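Local coordinates for TOG array regulator of axonemal microtubules protein 1 (Mus musculus, PDB 5DN7) that takes part in ciliogenesis, interacting with microtubules and promoting their polymerization through its HEAT-repeat TOG domains, at residues F20-Q25 with Q49-F54; E99-F104 with K136-Q141; I165-L170 with L203-V208. All coordinates share one frame; numbering follows the deposited sequence.

Overall arrangement
The three contacts follow one another along the TOG 2 domain, a solenoid built of HEAT-type repeats, and each closes before the next opens. Contact 1 (20-25 with 49-54) lies at the N-terminal end, its centre about 26 Å from that of the chain. Contact 2 (99-104 with 136-141) lies about 23 Å further on, centre to centre, at a surface turn. Contact 3 (165-170 with 203-208) is buried, and its centre is about 21 Å from that of contact 2; these two touch, P140 CB resting 3.4 Å from S169 OG. Contacts 1 and 3 are on opposite sides of the chain's centre, their own centres about 38 Å apart.

Contact 1: residues F20-Q25 with Q49-F54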
ATOM      1  N   PHE A  20     -26.626  -7.077  -0.483  1.00 57.69           N
ATOM      2  CA  PHE A  20     -25.841  -6.206   0.397  1.00 55.89           C
ATOM      3  C   PHE A  20     -26.449  -4.810   0.533  1.00 57.29           C
ATOM      4  O   PHE A  20     -25.745  -3.866   0.910  1.00 60.38           O
ATOM      5  CB  PHE A  20     -24.401  -6.076  -0.114  1.00 45.65           C
ATOM      6  CG  PHE A  20     -23.753  -7.389  -0.441  1.00 50.85           C
ATOM      7  CD1 PHE A  20     -23.757  -8.426   0.477  1.00 49.54           C
ATOM      8  CD2 PHE A  20     -23.147  -7.590  -1.676  1.00 56.01           C
ATOM      9  CE1 PHE A  20     -23.165  -9.637   0.181  1.00 49.95           C
ATOM     10  CE2 PHE A  20     -22.554  -8.807  -1.984  1.00 56.13           C
ATOM     11  CZ  PHE A  20     -22.561  -9.831  -1.056  1.00 50.32           C
ATOM     12  N   GLU A  21     -27.742  -4.685   0.218  1.00 55.88           N
ATOM     13  CA  GLU A  21     -28.449  -3.392   0.187  1.00 59.24           C
ATOM     14  C   GLU A  21     -27.942  -2.460  -0.920  1.00 48.47           C
ATOM     15  O   GLU A  21     -28.273  -1.276  -0.932  1.00 50.63           O
ATOM     16  CB  GLU A  21     -28.332  -2.668   1.536  1.00 63.57           C
ATOM     17  CG  GLU A  21     -28.638  -3.514   2.753  1.00 70.24           C
ATOM     18  CD  GLU A  21     -29.792  -2.961   3.568  1.00 74.92           C
ATOM     19  OE1 GLU A  21     -30.510  -2.069   3.064  1.00 79.87           O
ATOM     20  OE2 GLU A  21     -29.972  -3.411   4.717  1.00 71.73           O
ATOM     21  N   ILE A  22     -27.148  -2.989  -1.843  1.00 36.45           N
ATOM     22  CA  ILE A  22     -26.519  -2.159  -2.867  1.00 42.94           C
ATOM     23  C   ILE A  22     -26.749  -2.697  -4.278  1.00 46.82           C
ATOM     24  O   ILE A  22     -27.165  -1.961  -5.171  1.00 50.86           O
ATOM     25  CB  ILE A  22     -24.991  -2.036  -2.628  1.00 39.48           C
ATOM     26  CG1 ILE A  22     -24.696  -1.763  -1.150  1.00 38.11           C
ATOM     27  CG2 ILE A  22     -24.406  -0.934  -3.495  1.00 40.93           C
ATOM     28  CD1 ILE A  22     -23.275  -2.082  -0.733  1.00 43.99           C
ATOM     29  N   ILE A  23     -26.483  -3.985  -4.472  1.00 46.96           N
ATOM     30  CA  ILE A  23     -26.461  -4.573  -5.805  1.00 39.97           C
ATOM     31  C   ILE A  23     -27.747  -5.304  -6.165  1.00 39.71           C
ATOM     32  O   ILE A  23     -28.127  -6.256  -5.494  1.00 41.45           O
ATOM     33  CB  ILE A  23     -25.306  -5.574  -5.946  1.00 40.77           C
ATOM     34  CG1 ILE A  23     -24.047  -5.051  -5.251  1.00 34.07           C
ATOM     35  CG2 ILE A  23     -25.043  -5.886  -7.410  1.00 40.84           C
ATOM     36  CD1 ILE A  23     -22.957  -6.092  -5.156  1.00 31.69           C
ATOM     37  N   PRO A  24     -28.411  -4.864  -7.242  1.00 41.38           N
ATOM     38  CA  PRO A  24     -29.521  -5.590  -7.872  1.00 45.92           C
ATOM     39  C   PRO A  24     -29.118  -7.026  -8.223  1.00 51.02           C
ATOM     40  O   PRO A  24     -28.051  -7.196  -8.819  1.00 50.94           O
ATOM     41  CB  PRO A  24     -29.792  -4.771  -9.134  1.00 47.62           C
ATOM     42  CG  PRO A  24     -29.335  -3.391  -8.783  1.00 43.59           C
ATOM     43  CD  PRO A  24     -28.145  -3.576  -7.905  1.00 37.95           C
ATOM     44  N   GLN A  25     -29.937  -8.021  -7.864  1.00 56.03           N
ATOM     45  CA  GLN A  25     -29.603  -9.446  -8.060  1.00 63.69           C
ATOM     46  C   GLN A  25     -29.137  -9.763  -9.482  1.00 60.11           C
ATOM     47  O   GLN A  25     -28.313 -10.653  -9.695  1.00 60.07           O
ATOM     48  CB  GLN A  25     -30.809 -10.333  -7.712  1.00 70.38           C
ATOM     49  CG  GLN A  25     -31.240 -10.307  -6.250  1.00 78.35           C
ATOM     50  CD  GLN A  25     -30.212 -10.925  -5.307  1.00 83.96           C
ATOM     51  OE1 GLN A  25     -29.437 -10.219  -4.664  1.00 84.77           O
ATOM     52  NE2 GLN A  25     -30.212 -12.251  -5.215  1.00 88.37           N
ATOM     53  N   GLN A  49     -20.927   2.806 -10.968  1.00 37.28           N
ATOM     54  CA  GLN A  49     -21.979   3.794 -11.158  1.00 44.76           C
ATOM     55  C   GLN A  49     -22.923   3.795  -9.966  1.00 48.74           C
ATOM     56  O   GLN A  49     -23.228   4.854  -9.418  1.00 52.67           O
ATOM     57  CB  GLN A  49     -22.753   3.527 -12.451  1.00 55.37           C
ATOM     58  CG  GLN A  49     -21.887   3.522 -13.715  1.00 62.27           C
ATOM     59  CD  GLN A  49     -21.168   4.839 -13.958  1.00 66.16           C
ATOM     60  OE1 GLN A  49     -21.685   5.719 -14.647  1.00 71.87           O
ATOM     61  NE2 GLN A  49     -19.969   4.985 -13.387  1.00 62.68           N
ATOM     62  N   LEU A  50     -23.368   2.609  -9.554  1.00 47.27           N
ATOM     63  CA  LEU A  50     -24.255   2.505  -8.395  1.00 47.00           C
ATOM     64  C   LEU A  50     -23.615   3.086  -7.147  1.00 51.62           C
ATOM     65  O   LEU A  50     -24.283   3.733  -6.337  1.00 61.09           O
ATOM     66  CB  LEU A  50     -24.642   1.055  -8.123  1.00 47.56           C
ATOM     67  CG  LEU A  50     -25.497   0.383  -9.186  1.00 53.02           C
ATOM     68  CD1 LEU A  50     -25.851  -1.020  -8.740  1.00 55.69           C
ATOM     69  CD2 LEU A  50     -26.741   1.209  -9.470  1.00 51.58           C
ATOM     70  N   LEU A  51     -22.327   2.871  -6.958  1.00 46.94           N
ATOM     71  CA  LEU A  51     -21.628   3.381  -5.808  1.00 46.82           C
ATOM     72  C   LEU A  51     -21.596   4.877  -5.782  1.00 55.10           C
ATOM     73  O   LEU A  51     -21.534   5.488  -4.752  1.00 54.33           O
ATOM     74  CB  LEU A  51     -20.219   2.844  -5.730  1.00 43.33           C
ATOM     75  CG  LEU A  51     -19.987   2.013  -4.497  1.00 47.21           C
ATOM     76  CD1 LEU A  51     -21.032   0.935  -4.506  1.00 52.27           C
ATOM     77  CD2 LEU A  51     -18.620   1.392  -4.551  1.00 41.22           C
ATOM     78  N   GLY A  52     -21.538   5.462  -6.946  1.00 57.81           N
ATOM     79  CA  GLY A  52     -21.544   6.918  -7.013  1.00 60.37           C
ATOM     80  C   GLY A  52     -22.473   7.622  -6.025  1.00 62.01           C
ATOM     81  O   GLY A  52     -22.044   8.491  -5.258  1.00 62.06           O
ATOM     82  N   LYS A  53     -23.748   7.248  -6.031  1.00 59.36           N
ATOM     83  CA  LYS A  53     -24.708   7.823  -5.093  1.00 66.85           C
ATOM     84  C   LYS A  53     -25.197   6.768  -4.088  1.00 70.94           C
ATOM     85  O   LYS A  53     -26.309   6.243  -4.204  1.00 74.16           O
ATOM     86  CB  LYS A  53     -25.883   8.438  -5.846  1.00 66.75           C
ATOM     87  N   PHE A  54     -24.352   6.467  -3.103  1.00 64.54           N
ATOM     88  CA  PHE A  54     -24.632   5.428  -2.121  1.00 64.08           C
ATOM     89  C   PHE A  54     -24.082   5.843  -0.757  1.00 61.32           C
ATOM     90  O   PHE A  54     -22.988   6.410  -0.673  1.00 64.05           O
ATOM     91  CB  PHE A  54     -24.031   4.092  -2.581  1.00 67.24           C
ATOM     92  CG  PHE A  54     -23.809   3.102  -1.469  1.00 64.19           C
ATOM     93  CD1 PHE A  54     -24.868   2.392  -0.935  1.00 62.22           C
ATOM     94  CD2 PHE A  54     -22.531   2.873  -0.969  1.00 57.17           C
ATOM     95  CE1 PHE A  54     -24.662   1.490   0.083  1.00 63.09           C
ATOM     96  CE2 PHE A  54     -22.318   1.972   0.047  1.00 52.50           C
ATOM     97  CZ  PHE A  54     -23.381   1.275   0.573  1.00 59.71           C
TER
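I22 and F54 make the main meeting here, their side chains crossing at about a right angle. CG1 of I22 comes to 3.5 Å from CE1 of F54, and CD1 continues to 3.6 Å from CZ of the same ring. The other branch of the isoleucine, CG2, stands over one face of the ring, 4.2 Å above its plane and offset toward the rim. The first torsion of I22 (chi1 -45°) puts CG1 anti to the carbonyl carbon and beside the backbone N, from where it meets CE1 and CZ, while CG2, anti to the backbone N, lies between the ring face and L51, touching CD1 of that leucine at 4.0 Å. In F54 it is CG that stands anti to the backbone N (chi1 159°), and from this base the ring turns its CE1 and CZ side to I22.

P24 and L50 form a separate, smaller pair, meeting tip to tip with CD of the proline 3.5 Å from CD1 of the leucine. That same methyl lies 3.9 Å from the carbonyl O of I22. The side chains that meet are all apolar, and this backbone oxygen is the one polar atom among the contacts, set against a methyl.

Both segments fall in the predicted HEAT 4 repeat, at the start of the TOG 2 domain, where an irregular N-terminal lead-in is folded back on the end of helix 40-52. P24 occupies the N-cap position of helix 25-32, whose L27 also touches L50. I22 packs against F67 of helix 61-74. L51 turns to V89, L92 and L93 of helix 80-97, and the carbonyl O of F54 is hydrogen-bonded to NE of R96 on that same helix.

Contact 2: residues E99-F104 with K136-Q141; sequences EQVQQF and KEVGPQ
V101, with E137 and V138, supplies the apolar part of this contact. CG1 of V101 lies 3.9 Å from CB of E137, the two side chains crossing at about a right angle, and a looser 4.4 Å from CG1 of V138. That methyl of V101 takes the crowded position between backbone N and carbonyl carbon (chi1 86°), from which it reaches both residues of the helix end.

Polar groups approach without bonding. The first torsion of Q102 (chi1 -173°) puts CG anti to the backbone N, and the chain beyond, extended at chi2, crosses V138 obliquely and carries OE1 to 3.8 Å from CG1 of the valine. This is van der Waals contact between an amide oxygen and a methyl. The chain of E137 is bent at chi2, and its OE2 stands 3.8 Å from the backbone N of E99, too long for a hydrogen bond.

Backbone structure shapes both sides. Residues 99-103 have helical backbone angles without the regular helical bonds. On the other side G139 leaves the helix with positive phi (87°), a backbone conformation in which a side chain would run into the carbonyl O of V138, and it holds the N-cap position of helix 140-148.

The contact joins the turn between helices 80-97 and 105-114 to the one between helices 121-138 and 140-148, with F104 in the N-cap position of helix 105-114. These two inter-helix turns span the predicted HEAT 5, 6 and 7 repeats and link neighbouring repeats at the surface of the TOG 2 solenoid. Helix 140-148 lends R142 to Q102 and V143 to V138. On the far side, F104 packs on helix 61-74, touching L64 and I68 and meeting the ring of H61.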
ATOM      1  N   GLU A  99     -14.821   7.836   7.813  1.00 42.23           N
ATOM      2  CA  GLU A  99     -14.317   7.306   9.071  1.00 39.43           C
ATOM      3  C   GLU A  99     -14.655   5.830   9.183  1.00 39.63           C
ATOM      4  O   GLU A  99     -13.871   5.040   9.711  1.00 46.95           O
ATOM      5  CB  GLU A  99     -14.909   8.073  10.254  1.00 49.61           C
ATOM      6  CG  GLU A  99     -16.311   7.629  10.643  1.00 64.77           C
ATOM      7  CD  GLU A  99     -16.883   8.443  11.786  1.00 81.92           C
ATOM      8  OE1 GLU A  99     -16.954   7.916  12.916  1.00 84.37           O
ATOM      9  OE2 GLU A  99     -17.261   9.611  11.555  1.00 85.22           O
ATOM     10  N   GLN A 100     -15.738   5.442   8.583  1.00 40.91           N
ATOM     11  CA  GLN A 100     -16.211   4.110   8.697  1.00 39.80           C
ATOM     12  C   GLN A 100     -15.132   3.170   8.165  1.00 33.96           C
ATOM     13  O   GLN A 100     -15.189   1.996   8.379  1.00 36.23           O
ATOM     14  CB  GLN A 100     -17.470   3.952   7.871  1.00 42.60           C
ATOM     15  CG  GLN A 100     -18.763   4.035   8.639  1.00 47.24           C
ATOM     16  CD  GLN A 100     -19.937   3.508   7.861  1.00 48.00           C
ATOM     17  OE1 GLN A 100     -20.280   2.360   7.968  1.00 46.24           O
ATOM     18  NE2 GLN A 100     -20.555   4.358   7.098  1.00 43.02           N
ATOM     19  N   VAL A 101     -14.167   3.698   7.434  1.00 32.71           N
ATOM     20  CA  VAL A 101     -13.147   2.845   6.898  1.00 33.82           C
ATOM     21  C   VAL A 101     -12.358   2.250   8.009  1.00 37.79           C
ATOM     22  O   VAL A 101     -11.820   1.193   7.875  1.00 40.24           O
ATOM     23  CB  VAL A 101     -12.286   3.455   5.784  1.00 37.69           C
ATOM     24  CG1 VAL A 101     -11.126   4.240   6.327  1.00 41.67           C
ATOM     25  CG2 VAL A 101     -11.799   2.374   4.859  1.00 33.97           C
ATOM     26  N   GLN A 102     -12.323   2.940   9.123  1.00 38.28           N
ATOM     27  CA  GLN A 102     -11.531   2.479  10.247  1.00 43.00           C
ATOM     28  C   GLN A 102     -12.043   1.097  10.610  1.00 40.83           C
ATOM     29  O   GLN A 102     -11.268   0.206  10.958  1.00 46.73           O
ATOM     30  CB  GLN A 102     -11.674   3.428  11.436  1.00 47.20           C
ATOM     31  CG  GLN A 102     -10.746   3.114  12.597  1.00 56.78           C
ATOM     32  CD  GLN A 102     -10.365   4.349  13.391  1.00 64.40           C
ATOM     33  OE1 GLN A 102      -9.805   5.301  12.847  1.00 68.31           O
ATOM     34  NE2 GLN A 102     -10.670   4.339  14.683  1.00 65.37           N
ATOM     35  N   GLN A 103     -13.357   0.923  10.524  1.00 38.78           N
ATOM     36  CA  GLN A 103     -13.958  -0.343  10.804  1.00 35.07           C
ATOM     37  C   GLN A 103     -13.487  -1.363   9.816  1.00 44.75           C
ATOM     38  O   GLN A 103     -13.493  -2.531  10.108  1.00 39.17           O
ATOM     39  CB  GLN A 103     -15.480  -0.240  10.735  1.00 36.26           C
ATOM     40  CG  GLN A 103     -16.190  -1.546  10.978  1.00 47.71           C
ATOM     41  CD  GLN A 103     -15.839  -2.146  12.334  1.00 52.80           C
ATOM     42  OE1 GLN A 103     -16.121  -1.573  13.332  1.00 49.83           O
ATOM     43  NE2 GLN A 103     -15.201  -3.294  12.343  1.00 53.91           N
ATOM     44  N   PHE A 104     -13.093  -0.957   8.619  1.00 44.89           N
ATOM     45  CA  PHE A 104     -12.722  -2.049   7.708  1.00 34.14           C
ATOM     46  C   PHE A 104     -11.259  -2.058   7.262  1.00 37.29           C
ATOM     47  O   PHE A 104     -10.932  -2.534   6.163  1.00 32.21           O
ATOM     48  CB  PHE A 104     -13.612  -2.002   6.468  1.00 29.90           C
ATOM     49  CG  PHE A 104     -15.066  -2.092   6.778  1.00 34.89           C
ATOM     50  CD1 PHE A 104     -15.658  -3.321   7.002  1.00 32.93           C
ATOM     51  CD2 PHE A 104     -15.843  -0.953   6.859  1.00 29.84           C
ATOM     52  CE1 PHE A 104     -16.993  -3.408   7.296  1.00 33.67           C
ATOM     53  CE2 PHE A 104     -17.179  -1.034   7.161  1.00 30.82           C
ATOM     54  CZ  PHE A 104     -17.758  -2.265   7.374  1.00 35.48           C
ATOM     55  N   LYS A 136      -4.643   8.830   5.107  1.00 25.59           N
ATOM     56  CA  LYS A 136      -5.300  10.083   5.419  1.00 27.44           C
ATOM     57  C   LYS A 136      -6.345   9.894   6.520  1.00 30.18           C
ATOM     58  O   LYS A 136      -6.511  10.755   7.376  1.00 30.11           O
ATOM     59  CB  LYS A 136      -5.964  10.660   4.175  1.00 32.92           C
ATOM     60  CG  LYS A 136      -6.553  12.053   4.390  1.00 47.16           C
ATOM     61  CD  LYS A 136      -7.768  12.297   3.500  1.00 58.44           C
ATOM     62  CE  LYS A 136      -7.493  11.888   2.059  1.00 70.46           C
ATOM     63  NZ  LYS A 136      -6.250  12.500   1.498  1.00 74.08           N
ATOM     64  N   GLU A 137      -7.035   8.757   6.503  1.00 33.93           N
ATOM     65  CA  GLU A 137      -8.166   8.547   7.403  1.00 32.08           C
ATOM     66  C   GLU A 137      -7.773   8.003   8.785  1.00 32.52           C
ATOM     67  O   GLU A 137      -8.296   8.463   9.800  1.00 34.76           O
ATOM     68  CB  GLU A 137      -9.194   7.614   6.744  1.00 34.01           C
ATOM     69  CG  GLU A 137      -9.948   8.257   5.579  1.00 42.62           C
ATOM     70  CD  GLU A 137     -10.746   9.494   6.015  1.00 52.19           C
ATOM     71  OE1 GLU A 137     -10.635  10.548   5.343  1.00 52.06           O
ATOM     72  OE2 GLU A 137     -11.473   9.411   7.038  1.00 52.69           O
ATOM     73  N   VAL A 138      -6.855   7.040   8.841  1.00 29.84           N
ATOM     74  CA  VAL A 138      -6.475   6.471  10.138  1.00 30.44           C
ATOM     75  C   VAL A 138      -5.022   6.752  10.534  1.00 28.77           C
ATOM     76  O   VAL A 138      -4.528   6.233  11.531  1.00 34.71           O
ATOM     77  CB  VAL A 138      -6.734   4.948  10.162  1.00 28.42           C
ATOM     78  CG1 VAL A 138      -8.070   4.659   9.503  1.00 29.39           C
ATOM     79  CG2 VAL A 138      -5.618   4.163   9.464  1.00 30.31           C
ATOM     80  N   GLY A 139      -4.341   7.593   9.773  1.00 27.17           N
ATOM     81  CA  GLY A 139      -2.965   7.915  10.092  1.00 32.40           C
ATOM     82  C   GLY A 139      -1.990   6.916   9.488  1.00 28.20           C
ATOM     83  O   GLY A 139      -2.253   5.715   9.443  1.00 23.72           O
ATOM     84  N   PRO A 140      -0.858   7.427   8.992  1.00 26.28           N
ATOM     85  CA  PRO A 140       0.155   6.652   8.257  1.00 17.00           C
ATOM     86  C   PRO A 140       0.812   5.533   9.070  1.00 18.77           C
ATOM     87  O   PRO A 140       1.059   4.454   8.525  1.00 24.08           O
ATOM     88  CB  PRO A 140       1.192   7.713   7.876  1.00 15.87           C
ATOM     89  CG  PRO A 140       0.951   8.867   8.837  1.00 17.04           C
ATOM     90  CD  PRO A 140      -0.521   8.859   9.079  1.00 20.48           C
ATOM     91  N   GLN A 141       1.089   5.767  10.347  1.00 24.51           N
ATOM     92  CA  GLN A 141       1.809   4.758  11.119  1.00 25.63           C
ATOM     93  C   GLN A 141       1.006   3.459  11.257  1.00 24.13           C
ATOM     94  O   GLN A 141       1.540   2.381  11.000  1.00 27.18           O
ATOM     95  CB  GLN A 141       2.204   5.298  12.494  1.00 26.40           C
ATOM     96  CG  GLN A 141       3.098   4.340  13.298  1.00 29.63           C
ATOM     97  CD  GLN A 141       4.374   3.989  12.552  1.00 35.87           C
ATOM     98  OE1 GLN A 141       5.337   4.766  12.527  1.00 32.94           O
ATOM     99  NE2 GLN A 141       4.376   2.825  11.905  1.00 38.67           N
TER

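Contact 3: residues I165-L170 with L203-V208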
ATOM      1  N   ILE A 165       5.552   1.837  -0.638  1.00 17.12           N
ATOM      2  CA  ILE A 165       4.415   2.503  -0.004  1.00 16.68           C
ATOM      3  C   ILE A 165       4.870   3.158   1.307  1.00 14.09           C
ATOM      4  O   ILE A 165       4.384   4.239   1.672  1.00 13.44           O
ATOM      5  CB  ILE A 165       3.251   1.503   0.231  1.00 17.96           C
ATOM      6  CG1 ILE A 165       2.609   1.133  -1.108  1.00 19.96           C
ATOM      7  CG2 ILE A 165       2.181   2.077   1.148  1.00 13.31           C
ATOM      8  CD1 ILE A 165       1.696  -0.132  -1.016  1.00 12.03           C
ATOM      9  N   CYS A 166       5.805   2.506   2.007  1.00 15.97           N
ATOM     10  CA  CYS A 166       6.442   3.157   3.148  1.00 17.03           C
ATOM     11  C   CYS A 166       7.151   4.465   2.729  1.00 17.04           C
ATOM     12  O   CYS A 166       6.979   5.518   3.384  1.00 17.99           O
ATOM     13  CB  CYS A 166       7.427   2.201   3.837  1.00 20.51           C
ATOM     14  SG  CYS A 166       6.596   0.845   4.702  1.00 19.80           S
ATOM     15  N   ILE A 167       7.922   4.412   1.640  1.00 17.28           N
ATOM     16  CA  ILE A 167       8.612   5.614   1.145  1.00 17.93           C
ATOM     17  C   ILE A 167       7.622   6.736   0.847  1.00 13.27           C
ATOM     18  O   ILE A 167       7.799   7.897   1.247  1.00 13.59           O
ATOM     19  CB  ILE A 167       9.415   5.335  -0.135  1.00 13.89           C
ATOM     20  CG1 ILE A 167      10.527   4.333   0.138  1.00 18.15           C
ATOM     21  CG2 ILE A 167       9.986   6.657  -0.736  1.00 13.07           C
ATOM     22  CD1 ILE A 167      11.153   3.767  -1.133  1.00 18.68           C
ATOM     23  N   CYS A 168       6.562   6.360   0.150  1.00 15.67           N
ATOM     24  CA  CYS A 168       5.512   7.284  -0.202  1.00 17.69           C
ATOM     25  C   CYS A 168       4.925   7.971   1.055  1.00 17.94           C
ATOM     26  O   CYS A 168       4.770   9.207   1.122  1.00 13.96           O
ATOM     27  CB  CYS A 168       4.450   6.523  -0.986  1.00 16.05           C
ATOM     28  SG  CYS A 168       3.010   7.489  -1.450  1.00 30.63           S
ATOM     29  N   SER A 169       4.622   7.141   2.045  1.00 13.12           N
ATOM     30  CA  SER A 169       4.126   7.585   3.337  1.00 18.65           C
ATOM     31  C   SER A 169       5.061   8.608   4.011  1.00 19.44           C
ATOM     32  O   SER A 169       4.617   9.661   4.472  1.00 14.87           O
ATOM     33  CB  SER A 169       3.933   6.361   4.249  1.00 20.77           C
ATOM     34  OG  SER A 169       2.998   6.619   5.269  1.00 26.48           O
ATOM     35  N   LEU A 170       6.350   8.300   4.045  1.00 13.94           N
ATOM     36  CA  LEU A 170       7.311   9.133   4.738  1.00 14.54           C
ATOM     37  C   LEU A 170       7.562  10.434   3.975  1.00 22.45           C
ATOM     38  O   LEU A 170       8.016  11.412   4.559  1.00 17.60           O
ATOM     39  CB  LEU A 170       8.632   8.396   4.925  1.00 14.30           C
ATOM     40  CG  LEU A 170       8.671   7.257   5.941  1.00 21.55           C
ATOM     41  CD1 LEU A 170       9.732   6.226   5.520  1.00 17.71           C
ATOM     42  CD2 LEU A 170       8.972   7.842   7.331  1.00 14.96           C
ATOM     43  N   LEU A 203      17.051   0.669   0.598  1.00 16.10           N
ATOM     44  CA  LEU A 203      18.074   1.703   0.714  1.00 19.37           C
ATOM     45  C   LEU A 203      17.461   3.094   0.491  1.00 14.90           C
ATOM     46  O   LEU A 203      17.758   4.033   1.236  1.00 23.99           O
ATOM     47  CB  LEU A 203      19.224   1.436  -0.273  1.00 22.11           C
ATOM     48  CG  LEU A 203      20.035   0.167   0.070  1.00 33.42           C
ATOM     49  CD1 LEU A 203      20.832  -0.338  -1.132  1.00 29.25           C
ATOM     50  CD2 LEU A 203      20.962   0.387   1.275  1.00 17.06           C
ATOM     51  N   GLU A 204      16.586   3.234  -0.506  1.00 14.52           N
ATOM     52  CA  GLU A 204      15.890   4.524  -0.654  1.00 16.75           C
ATOM     53  C   GLU A 204      15.093   4.885   0.593  1.00 21.74           C
ATOM     54  O   GLU A 204      15.100   6.057   1.059  1.00 24.53           O
ATOM     55  CB  GLU A 204      14.950   4.509  -1.862  1.00 22.85           C
ATOM     56  CG  GLU A 204      15.666   4.442  -3.195  1.00 27.57           C
ATOM     57  CD  GLU A 204      16.495   5.698  -3.515  1.00 32.11           C
ATOM     58  OE1 GLU A 204      15.909   6.772  -3.806  1.00 24.63           O
ATOM     59  OE2 GLU A 204      17.746   5.597  -3.497  1.00 33.44           O
ATOM     60  N   ALA A 205      14.405   3.879   1.143  1.00 16.43           N
ATOM     61  CA  ALA A 205      13.633   4.109   2.347  1.00 19.40           C
ATOM     62  C   ALA A 205      14.554   4.566   3.463  1.00 20.88           C
ATOM     63  O   ALA A 205      14.212   5.482   4.192  1.00 15.91           O
ATOM     64  CB  ALA A 205      12.860   2.870   2.764  1.00 17.45           C
ATOM     65  N   PHE A 206      15.727   3.956   3.581  1.00 14.41           N
ATOM     66  CA  PHE A 206      16.652   4.352   4.638  1.00 15.10           C
ATOM     67  C   PHE A 206      17.185   5.778   4.422  1.00 21.11           C
ATOM     68  O   PHE A 206      17.399   6.499   5.393  1.00 24.56           O
ATOM     69  CB  PHE A 206      17.790   3.329   4.778  1.00 15.55           C
ATOM     70  CG  PHE A 206      17.555   2.329   5.926  1.00 15.65           C
ATOM     71  CD1 PHE A 206      16.460   1.473   5.906  1.00 20.53           C
ATOM     72  CD2 PHE A 206      18.389   2.303   7.037  1.00 16.46           C
ATOM     73  CE1 PHE A 206      16.211   0.586   6.969  1.00 23.40           C
ATOM     74  CE2 PHE A 206      18.137   1.432   8.116  1.00 19.79           C
ATOM     75  CZ  PHE A 206      17.055   0.570   8.068  1.00 19.88           C
ATOM     76  N   ALA A 207      17.371   6.198   3.169  1.00 18.80           N
ATOM     77  CA  ALA A 207      17.740   7.590   2.908  1.00 22.13           C
ATOM     78  C   ALA A 207      16.659   8.534   3.434  1.00 22.01           C
ATOM     79  O   ALA A 207      16.962   9.548   4.107  1.00 22.02           O
ATOM     80  CB  ALA A 207      17.979   7.829   1.406  1.00 16.29           C
ATOM     81  N   VAL A 208      15.397   8.200   3.152  1.00 20.48           N
ATOM     82  CA  VAL A 208      14.307   9.035   3.662  1.00 18.47           C
ATOM     83  C   VAL A 208      14.188   9.017   5.202  1.00 20.24           C
ATOM     84  O   VAL A 208      13.877  10.042   5.834  1.00 27.02           O
ATOM     85  CB  VAL A 208      12.951   8.630   3.062  1.00 15.23           C
ATOM     86  CG1 VAL A 208      11.863   9.577   3.557  1.00 18.88           C
ATOM     87  CG2 VAL A 208      13.024   8.680   1.546  1.00 14.62           C
TER
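Helices 165-170 and 203-208 run nearly parallel, their axes 9.5 Å apart at 18°, and the backbones draw closest at I167 and A205, whose CA atoms are 5.4 Å apart. I167 spreads over three partners. Its CG1 rests 3.8 Å from CB of A205, and the small alanine permits this close approach. CD1 goes on to 3.9 Å from CB of E204, while CG2 lies 4.3 Å from CG2 of V208. An alanine in place of I167 would probably open a gap beside A205 and leave V208 CG2 and E204 CB without their neighbour.

The segments belong to the consecutive predicted HEAT 7 and HEAT 8 repeats, and such near-parallel packing of helices from successive repeats is how a HEAT solenoid is stacked. Helix 180-187, between them in sequence, also joins this core: L187 touches A205, and L180 and L183 touch L170.

One turn after I167, CB of L170 meets CG1 of V208, the branch anti to that valine's backbone N (chi1 -177°), at 3.7 Å. The carboxylate of E204 turns away from helix 165-170, OE2 forming a salt bridge with R244 and OE1 accepting a hydrogen bond from the backbone N of A262.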